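Fatty acyl CoA synthetase FADD13 (FATTY-ACYL-CoA SYNTHETASE) (Mycobacterium tuberculosis, PDB 3R44) belongs to the ANL superfamily of AMP-binding enzymes, with a large AMP-binding region followed by a smaller C-terminal domain. Local coordinates at residues A[50-53]-A[54-58]; A[271-275]-A[276-280]. One frame throughout, in Å; residues are numbered along the deposited sequence. Where two conformers were deposited one is given.

Contacts 1 and 2 are both local, each formed by neighbouring turns of one continuous run of chain, and both belong to the large AMP-binding region. They follow one another in sequence and do not touch: their centres lie 39 Å apart and their nearest atoms about 27 Å. Contact 1 is a buried run of helix 46-62, and the side chain of Asn50 there lies about 13 Å from the bound histidine, which sits in a pocket that includes His192, Glu193 and His196. Contact 2 is a surface corner between helices 266-274 and 276-280. One therefore has packing along an uninterrupted helix, the other packing across a break between two helices.

Contact 1 (A[50-53]-A[54-58]); sequences NALA and NRCAD
Asn50 and Asn54 stand one turn apart on the inner side of helix 46-62, an alpha helix whose regular i to i+4 backbone bonds run from Asn54 N to Asn50 O (3.0 Å) through to Ala57 N to Ala53 O (2.9 Å). The inner side is tightly packed. The two asparagine amides are turned 77° against each other, with Asn50 ND2 3.7 Å from Asn54 ND2; both nitrogens donate to the same Glu162 carboxylate oxygen, OE2. Lys90 bonds to Asn50 OD1 and, weakly, to Asn54 OD1, so Glu162 and Lys90 together fix the rotation of the two buried amides. Ala53 continues this side with a short methyl packed on Leu22 and Tyr86. On the flank facing helix 79-91, Leu52 CG touches Cys56 SG lightly at 4.5 Å, and both side chains lean on Cys83.

The side of Ala51 and Arg55, both partly exposed, is looser. With CG beside its own backbone N (chi1 -68°), Arg55 passes that carbon 3.6 Å from Ala51 O. A bend at chi3 then carries the guanidinium back along the preceding turn, where Arg55 NH2 ends 4.2 Å from Ala51 CB.

Contact 2 (A[271-275]-A[276-280]); sequences FMRQV and PEFAE
Arg273 and Phe278 meet in a local packing contact at the protein surface, across the corner where helix 266-274 gives way to the short helix 276-280. The phenyl ring of Phe278 leans over the end of the first helix. Its CG stands anti to the backbone N (chi1 -177°), which lays one ring face against Arg273 CA, 4.0 Å from the centroid, in a CH-pi contact displaced toward the rim. In the conformer described here, Arg273 CG reaches Phe278 CE2 at 3.9 Å and the guanidinium follows obliquely, its plane 45° from that of the ring. Because the CB of Phe278 points toward the first helix, it also comes to 3.4 Å from Met272 O. That carbonyl accepts a bond from Trp251 NE1 of helix 247-256.

The corner itself is an i to i+3 bonded turn leading into the short helix, within the beta-alpha-beta crossover that joins the adjacent parallel strands 261-264 and 288-291. Phe278 N donates to Val275 O at 3.0 Å, approaching from above the carbonyl plane, 47° out of it. A water gives the same oxygen a second bond of 2.7 Å and accepts one from Ala279 N, bridging the turn to the next residue. The proline ring of Pro276 follows directly on Val275, which has the extended backbone common before proline. Glu277 bends at chi2 and lays OE1 beside the valine, 3.6 Å from Val275 CB. Beyond the corner, helix 298-306 meets the aromatic side through Tyr304, edge-to-face with Phe278, and Lys307 makes a cation-pi contact with the same ring while its NZ bonds to Phe278 O.

Contact 1 (A[50-53]-A[54-58])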
loop_
_atom_site.group_PDB
_atom_site.type_symbol
_atom_site.label_atom_id
_atom_site.label_comp_id
_atom_site.label_asym_id
_atom_site.label_seq_id
_atom_site.Cartn_x
_atom_site.Cartn_y
_atom_site.Cartn_z
ATOM N N ASN A 50 14.221 -20.832 -3.269
ATOM C CA ASN A 50 13.649 -21.769 -2.314
ATOM C C ASN A 50 14.739 -22.233 -1.314
ATOM O O ASN A 50 14.508 -22.289 -0.086
ATOM C CB ASN A 50 12.971 -22.984 -2.973
ATOM C CG ASN A 50 12.223 -23.813 -1.979
ATOM O OD1 ASN A 50 11.283 -23.318 -1.327
ATOM N ND2 ASN A 50 12.706 -25.018 -1.730
ATOM N N ALA A 51 15.943 -22.536 -1.814
ATOM C CA ALA A 51 17.049 -22.949 -0.943
ATOM C C ALA A 51 17.454 -21.850 0.032
ATOM O O ALA A 51 17.666 -22.095 1.194
ATOM C CB ALA A 51 18.239 -23.402 -1.759
ATOM N N LEU A 52 17.454 -20.611 -0.398
ATOM C CA LEU A 52 17.785 -19.540 0.527
ATOM C C LEU A 52 16.656 -19.335 1.557
ATOM O O LEU A 52 16.931 -19.005 2.707
ATOM C CB LEU A 52 17.985 -18.222 -0.201
ATOM C CG LEU A 52 18.384 -17.017 0.623
ATOM C CD1 LEU A 52 19.635 -17.261 1.426
ATOM C CD2 LEU A 52 18.685 -15.828 -0.338
ATOM N N ALA A 53 15.398 -19.445 1.137
ATOM C CA ALA A 53 14.301 -19.434 2.113
ATOM C C ALA A 53 14.471 -20.511 3.188
ATOM O O ALA A 53 14.203 -20.275 4.377
ATOM C CB ALA A 53 12.916 -19.564 1.393
ATOM N N ASN A 54 14.947 -21.694 2.787
ATOM C CA ASN A 54 15.210 -22.758 3.730
ATOM C C ASN A 54 16.322 -22.393 4.692
ATOM O O ASN A 54 16.227 -22.665 5.885
ATOM C CB ASN A 54 15.561 -24.066 3.029
ATOM C CG ASN A 54 14.352 -24.697 2.364
ATOM O OD1 ASN A 54 13.244 -24.278 2.615
ATOM N ND2 ASN A 54 14.576 -25.643 1.445
ATOM N N ARG A 55 17.386 -21.827 4.158
ATOM C CA ARG A 55 18.461 -21.289 5.028
ATOM C C ARG A 55 17.961 -20.198 6.003
ATOM O O ARG A 55 18.344 -20.210 7.170
ATOM C CB ARG A 55 19.642 -20.792 4.189
ATOM C CG ARG A 55 20.388 -21.940 3.478
ATOM C CD ARG A 55 21.777 -21.581 3.001
ATOM N NE ARG A 55 21.802 -21.896 1.581
ATOM C CZ ARG A 55 22.320 -22.979 0.996
ATOM N NH1 ARG A 55 23.024 -23.885 1.678
ATOM N NH2 ARG A 55 22.172 -23.110 -0.330
ATOM N N CYS A 56 17.087 -19.297 5.537
ATOM C CA CYS A 56 16.473 -18.285 6.389
ATOM C C CYS A 56 15.668 -18.961 7.510
ATOM O O CYS A 56 15.745 -18.550 8.675
ATOM C CB CYS A 56 15.577 -17.342 5.600
ATOM S SG CYS A 56 16.560 -16.183 4.599
ATOM N N ALA A 57 14.910 -19.997 7.149
ATOM C CA ALA A 57 14.119 -20.728 8.125
ATOM C C ALA A 57 15.008 -21.401 9.173
ATOM O O ALA A 57 14.647 -21.439 10.369
ATOM C CB ALA A 57 13.263 -21.759 7.433
ATOM N N ASP A 58 16.140 -21.934 8.712
ATOM C CA ASP A 58 17.126 -22.566 9.589
ATOM C C ASP A 58 17.678 -21.556 10.596
ATOM O O ASP A 58 17.749 -21.843 11.819
ATOM C CB ASP A 58 18.247 -23.256 8.781
ATOM C CG ASP A 58 19.174 -24.133 9.658
ATOM O OD1 ASP A 58 18.638 -24.901 10.493
ATOM O OD2 ASP A 58 20.421 -24.089 9.494
#

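Contact 2 (A[271-275]-A[276-280])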
loop_
_atom_site.group_PDB
_atom_site.type_symbol
_atom_site.label_atom_id
_atom_site.label_comp_id
_atom_site.label_asym_id
_atom_site.label_seq_id
_atom_site.Cartn_x
_atom_site.Cartn_y
_atom_site.Cartn_z
ATOM N N PHE A 271 8.243 11.254 -13.339
ATOM C CA PHE A 271 9.678 11.470 -13.486
ATOM C C PHE A 271 10.284 10.714 -14.640
ATOM O O PHE A 271 11.155 11.247 -15.345
ATOM C CB PHE A 271 10.412 11.166 -12.183
ATOM C CG PHE A 271 10.004 12.077 -11.065
ATOM C CD1 PHE A 271 9.895 13.449 -11.287
ATOM C CD2 PHE A 271 9.767 11.582 -9.788
ATOM C CE1 PHE A 271 9.546 14.313 -10.245
ATOM C CE2 PHE A 271 9.395 12.458 -8.754
ATOM C CZ PHE A 271 9.290 13.784 -8.979
ATOM N N MET A 272 9.788 9.504 -14.873
ATOM C CA MET A 272 10.303 8.607 -15.894
ATOM C C MET A 272 10.038 9.166 -17.299
ATOM O O MET A 272 10.767 8.852 -18.265
ATOM C CB MET A 272 9.706 7.207 -15.727
ATOM C CG MET A 272 10.394 6.491 -14.585
ATOM S SD MET A 272 9.692 4.886 -14.298
ATOM C CE MET A 272 9.879 3.961 -15.758
ATOM N N ARG A 273 9.020 10.014 -17.392
ATOM C CA ARG A 273 8.679 10.672 -18.646
ATOM C C ARG A 273 9.628 11.841 -18.929
ATOM O O ARG A 273 9.778 12.258 -20.082
ATOM C CB ARG A 273 7.222 11.132 -18.597
ATOM C CG ARG A 273 6.714 11.691 -19.874
ATOM C CD ARG A 273 6.352 13.131 -19.733
ATOM N NE ARG A 273 5.899 13.721 -20.991
ATOM C CZ ARG A 273 6.644 13.871 -22.075
ATOM N NH1 ARG A 273 7.892 13.430 -22.109
ATOM N NH2 ARG A 273 6.108 14.437 -23.149
ATOM N N GLN A 274 10.265 12.380 -17.888
ATOM C CA GLN A 274 11.118 13.562 -18.073
ATOM C C GLN A 274 12.586 13.277 -18.394
ATOM O O GLN A 274 13.278 14.159 -18.970
ATOM C CB GLN A 274 11.016 14.501 -16.872
ATOM C CG GLN A 274 9.636 14.651 -16.293
ATOM C CD GLN A 274 8.658 15.204 -17.300
ATOM O OE1 GLN A 274 9.053 15.836 -18.303
ATOM N NE2 GLN A 274 7.388 15.011 -17.037
ATOM N N VAL A 275 13.058 12.077 -18.089
ATOM C CA VAL A 275 14.489 11.737 -18.302
ATOM C C VAL A 275 14.785 11.482 -19.792
ATOM O O VAL A 275 13.863 11.072 -20.530
ATOM C CB VAL A 275 14.893 10.587 -17.424
ATOM C CG1 VAL A 275 14.732 11.058 -15.968
ATOM C CG2 VAL A 275 14.055 9.349 -17.677
ATOM N N PRO A 276 16.035 11.736 -20.232
ATOM C CA PRO A 276 16.456 11.610 -21.644
ATOM C C PRO A 276 16.138 10.219 -22.174
ATOM O O PRO A 276 15.799 10.062 -23.358
ATOM C CB PRO A 276 17.977 11.787 -21.557
ATOM C CG PRO A 276 18.155 12.773 -20.468
ATOM C CD PRO A 276 17.087 12.390 -19.434
ATOM N N GLU A 277 16.215 9.214 -21.296
ATOM C CA GLU A 277 15.944 7.852 -21.731
ATOM C C GLU A 277 14.520 7.590 -22.247
ATOM O O GLU A 277 14.329 6.622 -22.978
ATOM C CB GLU A 277 16.329 6.825 -20.670
ATOM C CG GLU A 277 17.839 6.769 -20.410
ATOM C CD GLU A 277 18.382 7.965 -19.556
ATOM O OE1 GLU A 277 17.607 8.774 -18.900
ATOM O OE2 GLU A 277 19.637 8.118 -19.581
ATOM N N PHE A 278 13.537 8.378 -21.827
ATOM C CA PHE A 278 12.144 8.174 -22.261
ATOM C C PHE A 278 11.998 8.333 -23.772
ATOM O O PHE A 278 11.334 7.524 -24.421
ATOM C CB PHE A 278 11.241 9.176 -21.576
ATOM C CG PHE A 278 9.785 9.011 -21.900
ATOM C CD1 PHE A 278 9.064 8.008 -21.353
ATOM C CD2 PHE A 278 9.148 9.872 -22.768
ATOM C CE1 PHE A 278 7.697 7.881 -21.634
ATOM C CE2 PHE A 278 7.812 9.725 -23.085
ATOM C CZ PHE A 278 7.093 8.739 -22.548
ATOM N N ALA A 279 12.618 9.387 -24.283
ATOM C CA ALA A 279 12.607 9.718 -25.703
ATOM C C ALA A 279 13.532 8.765 -26.412
ATOM O O ALA A 279 13.312 8.475 -27.578
ATOM C CB ALA A 279 13.079 11.177 -25.922
ATOM N N GLU A 280 14.583 8.300 -25.733
ATOM C CA GLU A 280 15.697 7.681 -26.432
ATOM C C GLU A 280 15.796 6.155 -26.477
ATOM O O GLU A 280 16.222 5.607 -27.484
ATOM C CB GLU A 280 17.012 8.401 -26.101
ATOM C CG GLU A 280 18.006 7.837 -25.160
ATOM C CD GLU A 280 18.890 8.967 -24.531
ATOM O OE1 GLU A 280 19.481 8.724 -23.449
ATOM O OE2 GLU A 280 18.976 10.097 -25.080
HETATM O O HOH W 1 12.994 12.097 -22.834
#